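Local coordinates for DNA replication protein DnaC (Aquifex aeolicus, PDB 3ECC) that probably binds ATP through a P-loop domain of the AAA+ class and acts as a helicase loader in the initiation of bacterial DNA replication, at residues A[140-145]-A[155-160]; A[7-12]-A[52-57]; A[77-82]-A[116-121]; A[69-74]-A[99-104]; A[17-22]-A[177-182]. All coordinates share one frame; numbering follows the deposited sequence.

Overall arrangement
A five-stranded parallel sheet organises the P-loop ATPase core, and interactions 1, 4 and 5 all reach it. Interaction 4 sits at the edge strand 71-74 and relies on a backbone hydrogen bond. Interaction 5, at the other outermost strand, 174-178, has no hydrogen bond between its segments, only packing of side chains on side chains and backbone. Interactions 2 and 3 are the more buried contacts: the first brings aromatic rings and a helix N-terminus to ADP and magnesium, the second is apolar helix packing. Interactions 2 and 4 meet where T52 and V56 pack on F72, and interactions 3 and 4 share the L78-F73 contact. Interaction 1, partly buried, mixes a weak polar contact with leucine packing on a threonine.

Interaction 1 (A[140-145]-A[155-160]); sequences TNYSLQ and SADLAS
S143 and Y142, just past the C-terminal end of strand 136-141 of the P-loop ATPase sheet, meet D157 on helix 153-162. The polar contact is slight. The S143 hydroxyl takes the crowded position between backbone N and carbonyl carbon (chi1 51°), and OG gives a weak hydrogen bond to D157 OD2 at 3.5 Å. The stronger partner of OD2 is R161, one turn further along the helix, which forms a salt bridge with it. The same OD2 lies at the edge of the Y142 ring, near its plane and 4.0 Å from CD1; carboxylate and ring planes are steeply inclined at 72°. N141, between these residues and T140, belongs to the beryllium fluoride pocket, a location consistent with the sensor-1 position of AAA+ proteins. L158, which also touches V167 of helix 164-173, packs on the T140 side chain. Here L158 CD2 comes within 3.4 Å of T140 OG1 and 4.0 Å of T140 CG2.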
# COMPACT_ATOMS: atom_id res chain seq x y z
N THR A 140 5.97 1.24 -1.85
CA THR A 140 6.70 0.82 -3.02
C THR A 140 8.11 1.40 -3.04
O THR A 140 8.39 2.44 -2.43
CB THR A 140 5.94 1.19 -4.33
OG1 THR A 140 6.64 0.64 -5.46
CG2 THR A 140 5.81 2.70 -4.48
N ASN A 141 9.00 0.72 -3.75
CA ASN A 141 10.36 1.18 -3.88
C ASN A 141 10.59 2.12 -5.06
O ASN A 141 10.10 1.87 -6.16
CB ASN A 141 11.30 -0.00 -3.98
CG ASN A 141 12.28 -0.04 -2.85
OD1 ASN A 141 13.11 0.85 -2.72
ND2 ASN A 141 12.16 -1.05 -2.00
N TYR A 142 11.32 3.20 -4.82
CA TYR A 142 11.76 4.08 -5.90
C TYR A 142 13.28 4.03 -6.05
O TYR A 142 14.02 4.30 -5.09
CB TYR A 142 11.30 5.52 -5.68
CG TYR A 142 11.55 6.44 -6.86
CD1 TYR A 142 11.27 6.03 -8.16
CD2 TYR A 142 12.06 7.73 -6.67
CE1 TYR A 142 11.51 6.87 -9.25
CE2 TYR A 142 12.29 8.58 -7.75
CZ TYR A 142 12.01 8.15 -9.04
OH TYR A 142 12.24 9.00 -10.11
N SER A 143 13.74 3.67 -7.25
CA SER A 143 15.16 3.46 -7.54
C SER A 143 15.97 4.76 -7.66
O SER A 143 16.60 5.21 -6.69
CB SER A 143 15.34 2.58 -8.79
OG SER A 143 14.57 3.07 -9.89
N LEU A 144 15.96 5.37 -8.85
CA LEU A 144 16.73 6.59 -9.13
C LEU A 144 16.35 7.75 -8.19
O LEU A 144 15.18 7.89 -7.80
CB LEU A 144 16.59 7.00 -10.61
CG LEU A 144 16.87 5.92 -11.67
CD1 LEU A 144 15.86 5.98 -12.82
CD2 LEU A 144 18.31 5.99 -12.21
N GLN A 145 17.34 8.59 -7.83
CA GLN A 145 17.19 9.52 -6.70
C GLN A 145 16.56 10.90 -6.97
O GLN A 145 15.50 11.21 -6.41
CB GLN A 145 18.51 9.65 -5.92
CG GLN A 145 18.75 8.50 -4.97
CD GLN A 145 19.21 8.97 -3.59
OE1 GLN A 145 20.36 9.37 -3.40
NE2 GLN A 145 18.30 8.91 -2.61
N SER A 155 5.97 7.19 -11.52
CA SER A 155 4.86 6.57 -12.23
C SER A 155 5.31 5.67 -13.41
O SER A 155 4.73 4.60 -13.63
CB SER A 155 3.90 7.66 -12.73
OG SER A 155 3.59 8.56 -11.67
N ALA A 156 6.33 6.11 -14.16
CA ALA A 156 6.88 5.33 -15.28
C ALA A 156 7.79 4.17 -14.82
O ALA A 156 7.87 3.13 -15.48
CB ALA A 156 7.63 6.25 -16.26
N ASP A 157 8.47 4.37 -13.70
CA ASP A 157 9.26 3.31 -13.07
C ASP A 157 8.34 2.24 -12.49
O ASP A 157 8.61 1.05 -12.62
CB ASP A 157 10.15 3.90 -11.98
CG ASP A 157 11.17 2.91 -11.46
OD1 ASP A 157 12.01 2.41 -12.24
OD2 ASP A 157 11.15 2.65 -10.24
N LEU A 158 7.26 2.67 -11.85
CA LEU A 158 6.21 1.77 -11.38
C LEU A 158 5.47 1.08 -12.52
O LEU A 158 5.16 -0.10 -12.44
CB LEU A 158 5.20 2.52 -10.52
CG LEU A 158 5.15 2.22 -9.02
CD1 LEU A 158 4.60 0.81 -8.75
CD2 LEU A 158 6.52 2.44 -8.37
N ALA A 159 5.18 1.84 -13.57
CA ALA A 159 4.46 1.33 -14.73
C ALA A 159 5.27 0.30 -15.51
O ALA A 159 4.70 -0.53 -16.22
CB ALA A 159 4.06 2.47 -15.64
N SER A 160 6.59 0.36 -15.37
CA SER A 160 7.47 -0.56 -16.08
C SER A 160 7.26 -2.00 -15.61
O SER A 160 7.36 -2.94 -16.40
CB SER A 160 8.93 -0.15 -15.91
OG SER A 160 9.32 -0.21 -14.55

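Interaction 2 (A[7-12]-A[52-57]); sequences ANLDTY and THLAVA. With MG (magnesium ion), chain C; ADP (adenosine-5'-diphosphate), chain B.
Y12 and H53 both carry CG anti to the backbone N (chi1 -157° and -171°), which starts their rings toward each other; the rings meet obliquely beside ADP. The Y12 ring is sandwiched: L54 CD2 sits over the centre of one face, 3.6 Å from the centroid, and adenine N6 lies over the opposite face toward the rim. A7 CB covers one face of the H53 imidazole as a CH-pi contact, 3.9 Å from its centroid, with ADP C4 on the other side. H53 ND1 is tied to the ribose through a 2.8 Å hydrogen bond with O2', in which either may donate. Behind the rings, L9 CD2 packs on A57 CB at 3.8 Å, joining the loop to the next helical turn. At the helix start, T52 N gives a nearly straight 2.8 Å hydrogen bond to ADP O1B (165°) and H53 N bonds O1A. T52 OG1 and ADP O1B both bind magnesium, and D107 also hydrogen-bonds the threonine oxygen. Y12 of the N-terminal segment and H53 thus meet the nucleoside, while backbone amides at the helix start and T52 hold the phosphates and magnesium, the latter as in a Walker A P-loop.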
# COMPACT_ATOMS: atom_id res chain seq x y z
N ALA A 7 4.65 -0.23 15.86
CA ALA A 7 4.44 0.81 14.86
C ALA A 7 3.13 1.56 15.08
O ALA A 7 2.08 1.19 14.55
CB ALA A 7 4.49 0.23 13.46
N ASN A 8 3.21 2.60 15.91
CA ASN A 8 2.10 3.50 16.15
C ASN A 8 2.40 4.86 15.55
O ASN A 8 3.56 5.24 15.39
CB ASN A 8 1.89 3.67 17.65
CG ASN A 8 1.38 2.42 18.31
OD1 ASN A 8 0.18 2.28 18.55
ND2 ASN A 8 2.29 1.50 18.62
N LEU A 9 1.34 5.62 15.25
CA LEU A 9 1.51 7.01 14.85
C LEU A 9 2.04 7.82 16.03
O LEU A 9 2.23 9.03 15.93
CB LEU A 9 0.19 7.60 14.35
CG LEU A 9 -0.22 7.32 12.90
CD1 LEU A 9 -1.50 8.07 12.59
CD2 LEU A 9 0.87 7.68 11.90
N ASP A 10 2.28 7.13 17.14
CA ASP A 10 2.76 7.75 18.37
C ASP A 10 4.24 7.44 18.60
O ASP A 10 5.04 8.34 18.86
CB ASP A 10 1.92 7.26 19.54
CG ASP A 10 1.89 8.24 20.67
OD1 ASP A 10 2.96 8.43 21.31
OD2 ASP A 10 0.81 8.82 20.93
N THR A 11 4.58 6.16 18.49
CA THR A 11 5.97 5.71 18.47
C THR A 11 6.76 6.37 17.34
O THR A 11 8.00 6.31 17.30
CB THR A 11 6.03 4.17 18.29
OG1 THR A 11 5.28 3.53 19.33
CG2 THR A 11 7.47 3.67 18.32
N TYR A 12 6.04 7.02 16.42
CA TYR A 12 6.67 7.66 15.27
C TYR A 12 7.19 9.07 15.58
O TYR A 12 6.42 9.98 15.90
CB TYR A 12 5.76 7.68 14.05
CG TYR A 12 6.52 7.82 12.76
CD1 TYR A 12 6.99 6.70 12.09
CD2 TYR A 12 6.81 9.07 12.23
CE1 TYR A 12 7.72 6.81 10.92
CE2 TYR A 12 7.53 9.19 11.05
CZ TYR A 12 7.97 8.06 10.40
OH TYR A 12 8.70 8.18 9.23
N THR A 52 6.85 0.98 5.38
CA THR A 52 6.04 -0.07 5.98
C THR A 52 5.62 0.34 7.39
O THR A 52 4.50 0.04 7.83
CB THR A 52 6.79 -1.40 6.03
OG1 THR A 52 7.31 -1.70 4.73
CG2 THR A 52 5.88 -2.53 6.50
N HIS A 53 6.51 1.03 8.09
CA HIS A 53 6.22 1.51 9.44
C HIS A 53 4.95 2.36 9.44
O HIS A 53 4.03 2.13 10.23
CB HIS A 53 7.40 2.31 10.00
CG HIS A 53 7.26 2.64 11.45
ND1 HIS A 53 7.91 1.94 12.44
CD2 HIS A 53 6.52 3.59 12.08
CE1 HIS A 53 7.60 2.45 13.62
NE2 HIS A 53 6.75 3.45 13.43
N LEU A 54 4.90 3.34 8.54
CA LEU A 54 3.78 4.28 8.48
C LEU A 54 2.51 3.64 7.94
O LEU A 54 1.41 4.04 8.33
CB LEU A 54 4.15 5.51 7.65
CG LEU A 54 5.07 6.48 8.37
CD1 LEU A 54 5.58 7.56 7.44
CD2 LEU A 54 4.35 7.08 9.57
N ALA A 55 2.67 2.66 7.05
CA ALA A 55 1.55 1.88 6.53
C ALA A 55 0.86 1.04 7.62
O ALA A 55 -0.36 0.91 7.63
CB ALA A 55 2.02 0.98 5.41
N VAL A 56 1.65 0.46 8.52
CA VAL A 56 1.09 -0.33 9.62
C VAL A 56 0.48 0.60 10.66
O VAL A 56 -0.60 0.32 11.21
CB VAL A 56 2.15 -1.26 10.26
CG1 VAL A 56 1.55 -2.01 11.44
CG2 VAL A 56 2.68 -2.24 9.23
N ALA A 57 1.16 1.72 10.91
CA ALA A 57 0.64 2.78 11.79
C ALA A 57 -0.73 3.27 11.32
O ALA A 57 -1.67 3.35 12.11
CB ALA A 57 1.63 3.94 11.86
MG MG C . 8.80 -1.66 3.67
PB ADP B . 10.71 0.64 4.57
O1B ADP B . 9.37 -0.05 4.73
O2B ADP B . 10.65 1.93 3.78
O3B ADP B . 11.82 -0.28 4.15
PA ADP B . 10.65 0.24 7.35
O1A ADP B . 9.25 0.67 7.73
O2A ADP B . 10.69 -1.27 7.19
O3A ADP B . 11.13 1.06 6.05
O5' ADP B . 11.72 0.74 8.45
C5' ADP B . 12.81 -0.05 8.88
C4' ADP B . 12.84 -0.10 10.40
O4' ADP B . 13.03 1.22 10.91
C3' ADP B . 11.52 -0.59 10.97
O3' ADP B . 11.80 -1.57 11.95
C2' ADP B . 10.85 0.64 11.56
O2' ADP B . 10.20 0.33 12.78
C1' ADP B . 11.99 1.59 11.82
N9 ADP B . 11.63 3.02 11.64
C8 ADP B . 11.60 3.71 10.48
N7 ADP B . 11.26 5.01 10.69
C5 ADP B . 11.09 5.18 12.00
C6 ADP B . 10.73 6.29 12.92
N6 ADP B . 10.49 7.55 12.46
N1 ADP B . 10.67 6.04 14.23
C2 ADP B . 10.92 4.81 14.73
N3 ADP B . 11.25 3.75 13.96
C4 ADP B . 11.35 3.87 12.63

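Interaction 3 (A[77-82]-A[116-121]); sequences DLIFRL and DWQREL
I79, W117, Q118 and L121 form an apolar helix-helix contact in the alpha/beta P-loop ATPase fold, between helix 75-86, which follows strand 71-74, and the start of helix 116-131. The local axes cross steeply, at 103°, and approach to 10.4 Å. I79 is the centre of the joint. Its CG2 branch, anti to the backbone N, reaches W117 CZ3 at 3.5 Å and Q118 CG at 3.6 Å, crossing the glutamine chain at about a right angle. Within the second helix, Q118 CG also lies over a face of the indole, offset toward its rim, while Q118 OE1 accepts a hydrogen bond from the backbone N of S115. The indole lies alongside I79 and F80. K83 makes a cation-pi contact with the same ring. Toward the buried side, L121 CD1 approaches L82 CB at 4.3 Å, and L82 also touches I125. On the exposed flank, F80 CE1 comes in near the indole plane, 4.0 Å from W117 CH2.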
# COMPACT_ATOMS: atom_id res chain seq x y z
N ASP A 77 3.85 -12.23 -0.72
CA ASP A 77 3.19 -13.20 0.16
C ASP A 77 1.72 -13.35 -0.16
O ASP A 77 1.20 -14.46 -0.15
CB ASP A 77 3.38 -12.82 1.64
CG ASP A 77 2.65 -13.76 2.57
OD1 ASP A 77 2.91 -14.97 2.51
OD2 ASP A 77 1.81 -13.29 3.36
N LEU A 78 1.05 -12.24 -0.47
CA LEU A 78 -0.37 -12.28 -0.84
C LEU A 78 -0.58 -12.99 -2.17
O LEU A 78 -1.50 -13.79 -2.31
CB LEU A 78 -0.98 -10.87 -0.90
CG LEU A 78 -2.47 -10.75 -1.26
CD1 LEU A 78 -3.38 -11.42 -0.23
CD2 LEU A 78 -2.87 -9.30 -1.44
N ILE A 79 0.30 -12.72 -3.12
CA ILE A 79 0.22 -13.30 -4.45
C ILE A 79 0.47 -14.81 -4.46
O ILE A 79 -0.29 -15.55 -5.07
CB ILE A 79 1.17 -12.57 -5.42
CG1 ILE A 79 0.51 -11.27 -5.87
CG2 ILE A 79 1.52 -13.43 -6.63
CD1 ILE A 79 1.49 -10.23 -6.32
N PHE A 80 1.51 -15.26 -3.75
CA PHE A 80 1.80 -16.70 -3.62
C PHE A 80 0.66 -17.47 -2.94
O PHE A 80 0.36 -18.61 -3.31
CB PHE A 80 3.12 -16.96 -2.86
CG PHE A 80 4.36 -16.74 -3.69
CD1 PHE A 80 4.51 -17.36 -4.92
CD2 PHE A 80 5.39 -15.92 -3.23
CE1 PHE A 80 5.66 -17.16 -5.69
CE2 PHE A 80 6.53 -15.72 -3.98
CZ PHE A 80 6.67 -16.33 -5.21
N ARG A 81 0.05 -16.86 -1.93
CA ARG A 81 -1.10 -17.45 -1.25
C ARG A 81 -2.24 -17.67 -2.23
O ARG A 81 -2.70 -18.79 -2.42
CB ARG A 81 -1.60 -16.53 -0.14
CG ARG A 81 -0.91 -16.69 1.19
CD ARG A 81 -1.84 -16.25 2.29
NE ARG A 81 -1.14 -15.57 3.38
CZ ARG A 81 -1.74 -15.07 4.45
NH1 ARG A 81 -3.06 -15.17 4.58
NH2 ARG A 81 -1.03 -14.47 5.40
N LEU A 82 -2.67 -16.58 -2.86
CA LEU A 82 -3.78 -16.61 -3.80
C LEU A 82 -3.54 -17.55 -4.97
O LEU A 82 -4.39 -18.38 -5.26
CB LEU A 82 -4.10 -15.21 -4.31
CG LEU A 82 -4.77 -14.27 -3.31
CD1 LEU A 82 -4.71 -12.83 -3.82
CD2 LEU A 82 -6.21 -14.69 -3.03
N ASP A 116 3.74 -13.18 -15.65
CA ASP A 116 2.44 -12.80 -16.22
C ASP A 116 1.27 -13.00 -15.25
O ASP A 116 0.37 -12.16 -15.18
CB ASP A 116 2.17 -13.54 -17.53
CG ASP A 116 2.95 -12.97 -18.71
OD1 ASP A 116 2.65 -13.35 -19.87
OD2 ASP A 116 3.87 -12.14 -18.49
N TRP A 117 1.29 -14.10 -14.50
CA TRP A 117 0.22 -14.42 -13.55
C TRP A 117 0.26 -13.57 -12.28
O TRP A 117 -0.75 -13.41 -11.61
CB TRP A 117 0.22 -15.92 -13.20
CG TRP A 117 1.53 -16.40 -12.63
CD1 TRP A 117 2.57 -16.94 -13.33
CD2 TRP A 117 1.94 -16.37 -11.26
NE1 TRP A 117 3.60 -17.26 -12.48
CE2 TRP A 117 3.24 -16.92 -11.20
CE3 TRP A 117 1.33 -15.93 -10.07
CZ2 TRP A 117 3.95 -17.04 -10.00
CZ3 TRP A 117 2.03 -16.06 -8.88
CH2 TRP A 117 3.33 -16.60 -8.86
N GLN A 118 1.45 -13.06 -11.94
CA GLN A 118 1.58 -12.10 -10.86
C GLN A 118 1.07 -10.73 -11.28
O GLN A 118 0.44 -10.02 -10.50
CB GLN A 118 3.03 -11.97 -10.43
CG GLN A 118 3.54 -13.10 -9.57
CD GLN A 118 4.97 -12.88 -9.09
OE1 GLN A 118 5.89 -12.68 -9.90
NE2 GLN A 118 5.17 -12.93 -7.78
N ARG A 119 1.34 -10.36 -12.53
CA ARG A 119 0.84 -9.11 -13.09
C ARG A 119 -0.67 -9.19 -13.28
O ARG A 119 -1.34 -8.17 -13.28
CB ARG A 119 1.51 -8.82 -14.44
CG ARG A 119 3.03 -8.83 -14.41
CD ARG A 119 3.60 -7.48 -14.02
NE ARG A 119 5.00 -7.33 -14.42
CZ ARG A 119 5.41 -6.69 -15.51
NH1 ARG A 119 4.52 -6.11 -16.32
NH2 ARG A 119 6.70 -6.61 -15.79
N GLU A 120 -1.18 -10.41 -13.43
CA GLU A 120 -2.61 -10.67 -13.57
C GLU A 120 -3.38 -10.35 -12.29
O GLU A 120 -4.38 -9.65 -12.32
CB GLU A 120 -2.86 -12.14 -13.96
CG GLU A 120 -2.71 -12.46 -15.46
CD GLU A 120 -2.72 -13.96 -15.75
OE1 GLU A 120 -2.97 -14.75 -14.81
OE2 GLU A 120 -2.47 -14.36 -16.92
N LEU A 121 -2.89 -10.87 -11.17
CA LEU A 121 -3.53 -10.68 -9.88
C LEU A 121 -3.45 -9.25 -9.37
O LEU A 121 -4.43 -8.72 -8.88
CB LEU A 121 -2.91 -11.62 -8.84
CG LEU A 121 -3.48 -13.04 -8.79
CD1 LEU A 121 -2.50 -13.96 -8.08
CD2 LEU A 121 -4.83 -13.04 -8.10

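Interaction 4 (A[69-74]-A[99-104]); sequences RGYFFD and LNSPVL
Y71 turns the edge of its ring to S101, with CD2 3.2 Å from the serine OG, which lies in the ring plane. That hydroxyl is directed at V103 O, to which it donates a 3.1 Å hydrogen bond from above the carbonyl plane. Y71 N gives V103 O a second bond, also 3.1 Å, with an N-H...O angle of 152°. The two donors come from opposite faces of the carbonyl plane, so one oxygen joins the strand to the turn before its neighbour. G70 CA lies 3.3 Å from the same oxygen. One step on, Y71 and L104 are a parallel bridge pair. L104 CD1 then meets the edge of the F73 ring, 3.7 Å from CD2 and near the ring plane. At the other end, P102 CG rests 3.4 Å from R69 O. F73 also packs on L78 of helix 75-86. Helices 75-86 and 93-99 link the two strands in sequence: this is a beta-alpha-beta crossover whose second strand, 104-107, ends at D107, followed by D108, both magnesium-binding in structures of this protein.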
# COMPACT_ATOMS: atom_id res chain seq x y z
N ARG A 69 -11.64 -2.66 10.76
CA ARG A 69 -10.59 -3.67 10.69
C ARG A 69 -10.15 -3.93 9.25
O ARG A 69 -10.97 -4.34 8.41
CB ARG A 69 -11.08 -4.99 11.31
CG ARG A 69 -10.95 -5.06 12.81
CD ARG A 69 -11.25 -6.46 13.32
NE ARG A 69 -10.56 -6.75 14.58
CZ ARG A 69 -10.11 -7.96 14.92
NH1 ARG A 69 -10.26 -8.99 14.10
NH2 ARG A 69 -9.48 -8.13 16.08
N GLY A 70 -8.87 -3.70 8.96
CA GLY A 70 -8.31 -3.98 7.65
C GLY A 70 -7.29 -5.10 7.69
O GLY A 70 -7.22 -5.85 8.67
N TYR A 71 -6.48 -5.22 6.63
CA TYR A 71 -5.48 -6.28 6.54
C TYR A 71 -4.14 -5.75 6.03
O TYR A 71 -4.10 -4.84 5.20
CB TYR A 71 -5.97 -7.42 5.64
CG TYR A 71 -7.20 -8.16 6.13
CD1 TYR A 71 -7.08 -9.35 6.84
CD2 TYR A 71 -8.48 -7.68 5.87
CE1 TYR A 71 -8.20 -10.04 7.29
CE2 TYR A 71 -9.61 -8.35 6.32
CZ TYR A 71 -9.47 -9.53 7.02
OH TYR A 71 -10.59 -10.19 7.46
N PHE A 72 -3.04 -6.32 6.55
CA PHE A 72 -1.70 -6.02 6.06
C PHE A 72 -1.11 -7.24 5.36
O PHE A 72 -0.95 -8.30 5.96
CB PHE A 72 -0.77 -5.59 7.20
CG PHE A 72 0.67 -5.40 6.78
CD1 PHE A 72 1.15 -4.15 6.43
CD2 PHE A 72 1.54 -6.48 6.74
CE1 PHE A 72 2.47 -3.99 6.03
CE2 PHE A 72 2.86 -6.31 6.34
CZ PHE A 72 3.32 -5.07 5.99
N PHE A 73 -0.77 -7.08 4.08
CA PHE A 73 -0.13 -8.15 3.34
C PHE A 73 1.18 -7.69 2.74
O PHE A 73 1.30 -6.55 2.32
CB PHE A 73 -1.05 -8.67 2.23
CG PHE A 73 -2.18 -9.53 2.73
CD1 PHE A 73 -1.94 -10.83 3.13
CD2 PHE A 73 -3.46 -9.03 2.81
CE1 PHE A 73 -2.98 -11.62 3.60
CE2 PHE A 73 -4.50 -9.82 3.27
CZ PHE A 73 -4.25 -11.11 3.67
N ASP A 74 2.17 -8.57 2.74
CA ASP A 74 3.29 -8.42 1.83
C ASP A 74 2.74 -8.83 0.49
O ASP A 74 2.01 -9.82 0.38
CB ASP A 74 4.46 -9.32 2.23
CG ASP A 74 5.62 -9.26 1.24
OD1 ASP A 74 6.39 -8.28 1.27
OD2 ASP A 74 5.75 -10.19 0.43
N LEU A 99 -10.42 -8.73 -1.59
CA LEU A 99 -10.97 -7.78 -2.56
C LEU A 99 -11.97 -6.82 -1.93
O LEU A 99 -11.93 -5.62 -2.18
CB LEU A 99 -11.63 -8.52 -3.73
CG LEU A 99 -10.76 -9.28 -4.74
CD1 LEU A 99 -11.65 -10.08 -5.69
CD2 LEU A 99 -9.83 -8.35 -5.52
N ASN A 100 -12.86 -7.34 -1.09
CA ASN A 100 -13.92 -6.53 -0.49
C ASN A 100 -13.54 -5.89 0.84
O ASN A 100 -14.38 -5.29 1.51
CB ASN A 100 -15.21 -7.35 -0.37
CG ASN A 100 -15.90 -7.56 -1.72
OD1 ASN A 100 -16.04 -6.63 -2.51
ND2 ASN A 100 -16.33 -8.80 -1.98
N SER A 101 -12.27 -5.99 1.21
CA SER A 101 -11.78 -5.41 2.46
C SER A 101 -11.87 -3.89 2.45
O SER A 101 -11.52 -3.24 1.47
CB SER A 101 -10.35 -5.85 2.72
OG SER A 101 -9.94 -5.45 4.02
N PRO A 102 -12.31 -3.31 3.58
CA PRO A 102 -12.44 -1.86 3.74
C PRO A 102 -11.09 -1.13 3.69
O PRO A 102 -11.02 -0.01 3.18
CB PRO A 102 -13.07 -1.71 5.13
CG PRO A 102 -12.79 -3.00 5.83
CD PRO A 102 -12.83 -4.04 4.76
N VAL A 103 -10.05 -1.76 4.22
CA VAL A 103 -8.70 -1.22 4.14
C VAL A 103 -7.73 -2.34 3.81
O VAL A 103 -7.74 -3.38 4.46
CB VAL A 103 -8.26 -0.56 5.47
CG1 VAL A 103 -6.80 -0.12 5.39
CG2 VAL A 103 -9.13 0.63 5.79
N LEU A 104 -6.90 -2.14 2.80
CA LEU A 104 -5.91 -3.13 2.42
C LEU A 104 -4.54 -2.48 2.24
O LEU A 104 -4.42 -1.43 1.62
CB LEU A 104 -6.32 -3.86 1.14
CG LEU A 104 -5.46 -5.04 0.67
CD1 LEU A 104 -5.64 -6.27 1.55
CD2 LEU A 104 -5.76 -5.38 -0.78

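Interaction 5 (A[17-22]-A[177-182]); sequences VSQNRA and LVIKGS
S18 and A22, one helical turn apart, face the end of strand 174-178 and the residues beyond it. S18 CB rests 3.6 Å from K180 N, and its OG lies 3.8 Å from K180 CB. A22 lays its backbone against L177, whose CD2 branch reaches A22 CA at 4.1 Å. Between them Q19 CG touches I179 CG2 at 4.0 Å, the two side chains crossing at about a right angle. Q19 leaves CA with CG anti to the carbonyl carbon (chi1 -76°) and then runs extended, and its amide end arrives over G181, NE2 3.7 Å from CA. Further out, other residues position these groups. Q19 OE1 accepts a hydrogen bond from K15 N and probably takes part in another with Y12 OH, and the side chain also touches ADP. I179 packs on V49 of the ADP-binding loop, while backbone bonds with T42 and V44 hold L177 and I179 beside strand 40-45. With no hydrogen bond crossing between the two segments, the contact rests mainly on van der Waals packing, and the polar bonding of Q19 is directed instead to the nucleotide-side loop.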
# COMPACT_ATOMS: atom_id res chain seq x y z
N VAL A 17 11.94 16.54 7.22
CA VAL A 17 10.76 17.23 6.72
C VAL A 17 9.78 16.26 6.04
O VAL A 17 8.57 16.32 6.27
CB VAL A 17 11.14 18.40 5.77
CG1 VAL A 17 9.90 19.03 5.18
CG2 VAL A 17 11.95 19.45 6.52
N SER A 18 10.32 15.36 5.21
CA SER A 18 9.51 14.36 4.49
C SER A 18 8.65 13.53 5.44
O SER A 18 7.45 13.37 5.22
CB SER A 18 10.40 13.40 3.68
OG SER A 18 10.73 13.94 2.42
N GLN A 19 9.28 13.01 6.49
CA GLN A 19 8.60 12.15 7.45
C GLN A 19 7.57 12.91 8.27
O GLN A 19 6.59 12.33 8.74
CB GLN A 19 9.63 11.48 8.37
CG GLN A 19 10.39 10.34 7.73
CD GLN A 19 11.63 9.94 8.50
OE1 GLN A 19 11.57 9.71 9.72
NE2 GLN A 19 12.76 9.85 7.80
N ASN A 20 7.81 14.20 8.46
CA ASN A 20 6.90 15.05 9.22
C ASN A 20 5.63 15.39 8.46
O ASN A 20 4.54 15.39 9.04
CB ASN A 20 7.61 16.34 9.66
CG ASN A 20 6.71 17.22 10.51
OD1 ASN A 20 6.43 16.91 11.68
ND2 ASN A 20 6.23 18.31 9.92
N ARG A 21 5.76 15.68 7.17
CA ARG A 21 4.60 16.00 6.35
C ARG A 21 3.73 14.77 6.13
O ARG A 21 2.50 14.86 6.13
CB ARG A 21 5.03 16.60 5.01
CG ARG A 21 5.76 17.92 5.15
CD ARG A 21 5.72 18.70 3.86
NE ARG A 21 7.07 18.98 3.38
CZ ARG A 21 7.68 18.31 2.40
NH1 ARG A 21 7.05 17.32 1.77
NH2 ARG A 21 8.92 18.64 2.05
N ALA A 22 4.38 13.63 5.95
CA ALA A 22 3.68 12.36 5.84
C ALA A 22 2.84 12.09 7.08
O ALA A 22 1.68 11.70 6.98
CB ALA A 22 4.66 11.23 5.61
N LEU A 177 2.90 10.14 -1.23
CA LEU A 177 3.76 10.69 -0.20
C LEU A 177 5.19 10.17 -0.33
O LEU A 177 5.48 9.04 0.04
CB LEU A 177 3.21 10.38 1.20
CG LEU A 177 1.94 11.12 1.66
CD1 LEU A 177 1.32 10.43 2.86
CD2 LEU A 177 2.22 12.59 1.97
N VAL A 178 6.07 11.00 -0.86
CA VAL A 178 7.46 10.59 -0.97
C VAL A 178 8.19 10.75 0.35
O VAL A 178 8.05 11.76 1.04
CB VAL A 178 8.19 11.36 -2.05
CG1 VAL A 178 9.60 10.83 -2.19
CG2 VAL A 178 7.45 11.23 -3.35
N ILE A 179 8.96 9.73 0.70
CA ILE A 179 9.71 9.72 1.95
C ILE A 179 11.19 9.58 1.66
O ILE A 179 11.62 8.64 0.98
CB ILE A 179 9.24 8.57 2.85
CG1 ILE A 179 7.75 8.72 3.12
CG2 ILE A 179 10.02 8.56 4.15
CD1 ILE A 179 7.21 7.65 3.98
N LYS A 180 11.97 10.53 2.16
CA LYS A 180 13.36 10.68 1.73
C LYS A 180 14.36 10.63 2.87
O LYS A 180 15.35 11.37 2.86
CB LYS A 180 13.53 11.95 0.91
CG LYS A 180 12.82 11.89 -0.42
CD LYS A 180 13.55 12.69 -1.50
CE LYS A 180 13.28 14.18 -1.37
NZ LYS A 180 11.95 14.56 -1.96
N GLY A 181 14.14 9.76 3.84
CA GLY A 181 15.12 9.56 4.91
C GLY A 181 16.43 8.98 4.40
O GLY A 181 16.46 8.34 3.35
N SER A 182 17.51 9.21 5.13
CA SER A 182 18.82 8.73 4.68
C SER A 182 19.47 7.82 5.72
O SER A 182 19.21 7.94 6.92
CB SER A 182 19.74 9.90 4.35
OG SER A 182 20.55 9.61 3.22